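Local structure of protein DJ-1 homolog D (Arabidopsis thaliana, 4OGG) at residues 199-204 with 294-299. The protein belongs to the DJ-1/PfpI family and carries two such domains in tandem, each built around a parallel-rich beta-sheet flanked by helices. Numbering follows the deposited sequence.
Sequences LFLCGD and LNIVKE
Leu-201 reaches from the strand to Ile-296 and Val-297 of the helix with its two methyl ends. Its CB starts the side chain toward the helix but remains 6.5 Å from Val-297 CG2, and CG still makes no contact at 5.2 Å from Ile-296 CG2. Beyond this fork the two branches divide the helix between them. CD1, extended anti to CA (chi2 171°), meets Val-297 CG2 at 4.1 Å, the two side chains lying at a slant to each other; CD2 faces Ile-296 CD1 at 4.4 Å. Ile-296 bridges two residues of the strand, because its extended CG1 arm (chi2 172°) carries CD1 to Leu-201 while its CG2 branch lies 4.3 Å from Leu-199 CD2. The contact is wholly apolar and buried, with only methyl groups meeting; the axes of strand 199-201 and helix 294-299 come within 11.1 Å at their closest. Leu-199 and Leu-201 also pack on Leu-276 of the adjoining parallel strand 275-278, and Val-297 touches Ile-316 and Leu-317 of helix 314-320. Helix 291-302, within the beta-alpha-beta crossover from strand 275-278 to parallel strand 307-309, is thus laid against one face of the central sheet, whereas Phe-200 turns to the other face and meets Phe-215 of helix 208-221 edge-to-face.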
loop_
_atom_site.group_PDB
_atom_site.type_symbol
_atom_site.label_atom_id
_atom_site.label_comp_id
_atom_site.label_asym_id
_atom_site.label_seq_id
_atom_site.Cartn_x
_atom_site.Cartn_y
_atom_site.Cartn_z
ATOM N N LEU C 199 26.098 -10.298 18.676
ATOM C CA LEU C 199 24.689 -10.285 19.063
ATOM C C LEU C 199 23.991 -9.037 18.529
ATOM O O LEU C 199 24.490 -7.926 18.679
ATOM C CB LEU C 199 24.546 -10.314 20.589
ATOM C CG LEU C 199 23.111 -10.194 21.115
ATOM C CD1 LEU C 199 22.313 -11.417 20.702
ATOM C CD2 LEU C 199 23.120 -10.056 22.626
ATOM N N PHE C 200 22.833 -9.234 17.905
ATOM C CA PHE C 200 22.045 -8.132 17.356
ATOM C C PHE C 200 20.782 -7.931 18.178
ATOM O O PHE C 200 20.012 -8.870 18.367
ATOM C CB PHE C 200 21.634 -8.432 15.911
ATOM C CG PHE C 200 22.606 -7.944 14.882
ATOM C CD1 PHE C 200 23.919 -8.402 14.867
ATOM C CD2 PHE C 200 22.201 -7.031 13.913
ATOM C CE1 PHE C 200 24.816 -7.958 13.896
ATOM C CE2 PHE C 200 23.087 -6.583 12.939
ATOM C CZ PHE C 200 24.398 -7.047 12.929
ATOM N N LEU C 201 20.575 -6.713 18.671
ATOM C CA LEU C 201 19.376 -6.402 19.444
ATOM C C LEU C 201 18.320 -5.932 18.451
ATOM O O LEU C 201 18.367 -4.799 17.970
ATOM C CB LEU C 201 19.670 -5.304 20.464
ATOM C CG LEU C 201 20.618 -5.711 21.595
ATOM C CD1 LEU C 201 21.004 -4.498 22.422
ATOM C CD2 LEU C 201 19.931 -6.763 22.459
ATOM N N CYS C 202 17.376 -6.815 18.145
ATOM C CA CYS C 202 16.323 -6.522 17.183
ATOM C C CYS C 202 14.966 -6.244 17.815
ATOM O O CYS C 202 14.776 -6.414 19.022
ATOM C CB CYS C 202 16.187 -7.689 16.200
ATOM S SG CYS C 202 17.721 -8.110 15.330
ATOM N N GLY C 203 14.025 -5.821 16.976
ATOM C CA GLY C 203 12.681 -5.527 17.435
ATOM C C GLY C 203 11.782 -5.197 16.261
ATOM O O GLY C 203 12.263 -4.990 15.147
ATOM N N ASP C 204 10.477 -5.140 16.497
ATOM C CA ASP C 204 9.553 -4.829 15.421
ATOM C C ASP C 204 9.812 -3.456 14.823
ATOM O O ASP C 204 10.038 -2.475 15.536
ATOM C CB ASP C 204 8.103 -4.902 15.905
ATOM C CG ASP C 204 7.670 -6.314 16.242
ATOM O OD1 ASP C 204 8.406 -7.261 15.894
ATOM O OD2 ASP C 204 6.587 -6.475 16.846
ATOM N N LEU C 294 18.630 -3.018 28.476
ATOM C CA LEU C 294 19.564 -2.038 29.008
ATOM C C LEU C 294 20.706 -2.729 29.749
ATOM O O LEU C 294 21.855 -2.293 29.682
ATOM C CB LEU C 294 18.836 -1.074 29.948
ATOM C CG LEU C 294 17.678 -0.282 29.330
ATOM C CD1 LEU C 294 17.072 0.636 30.376
ATOM C CD2 LEU C 294 18.180 0.522 28.144
ATOM N N ASN C 295 20.382 -3.811 30.448
ATOM C CA ASN C 295 21.377 -4.570 31.203
ATOM C C ASN C 295 22.444 -5.147 30.276
ATOM O O ASN C 295 23.631 -5.142 30.603
ATOM C CB ASN C 295 20.699 -5.706 31.978
ATOM C CG ASN C 295 19.915 -5.210 33.182
ATOM O OD1 ASN C 295 19.126 -5.953 33.769
ATOM N ND2 ASN C 295 20.137 -3.958 33.561
ATOM N N ILE C 296 22.014 -5.639 29.118
ATOM C CA ILE C 296 22.933 -6.214 28.138
ATOM C C ILE C 296 23.885 -5.143 27.618
ATOM O O ILE C 296 25.080 -5.386 27.458
ATOM C CB ILE C 296 22.158 -6.830 26.954
ATOM C CG1 ILE C 296 21.312 -8.005 27.449
ATOM C CG2 ILE C 296 23.128 -7.285 25.872
ATOM C CD1 ILE C 296 20.362 -8.561 26.416
ATOM N N VAL C 297 23.353 -3.955 27.362
ATOM C CA VAL C 297 24.164 -2.850 26.871
ATOM C C VAL C 297 25.201 -2.419 27.909
ATOM O O VAL C 297 26.364 -2.183 27.578
ATOM C CB VAL C 297 23.286 -1.636 26.513
ATOM C CG1 VAL C 297 24.163 -0.452 26.136
ATOM C CG2 VAL C 297 22.360 -1.994 25.360
ATOM N N LYS C 298 24.771 -2.309 29.162
ATOM C CA LYS C 298 25.663 -1.908 30.242
ATOM C C LYS C 298 26.795 -2.917 30.398
ATOM O O LYS C 298 27.942 -2.546 30.652
ATOM C CB LYS C 298 24.885 -1.795 31.555
ATOM C CG LYS C 298 23.798 -0.730 31.542
ATOM C CD LYS C 298 23.002 -0.736 32.839
ATOM C CE LYS C 298 21.895 0.303 32.815
ATOM N NZ LYS C 298 21.096 0.276 34.072
ATOM N N GLU C 299 26.465 -4.192 30.237
ATOM C CA GLU C 299 27.448 -5.259 30.357
ATOM C C GLU C 299 28.542 -5.127 29.300
ATOM O O GLU C 299 29.730 -5.140 29.625
ATOM C CB GLU C 299 26.762 -6.619 30.231
ATOM C CG GLU C 299 27.667 -7.796 30.536
ATOM C CD GLU C 299 26.905 -9.099 30.630
ATOM O OE1 GLU C 299 25.941 -9.168 31.423
ATOM O OE2 GLU C 299 27.271 -10.056 29.915
#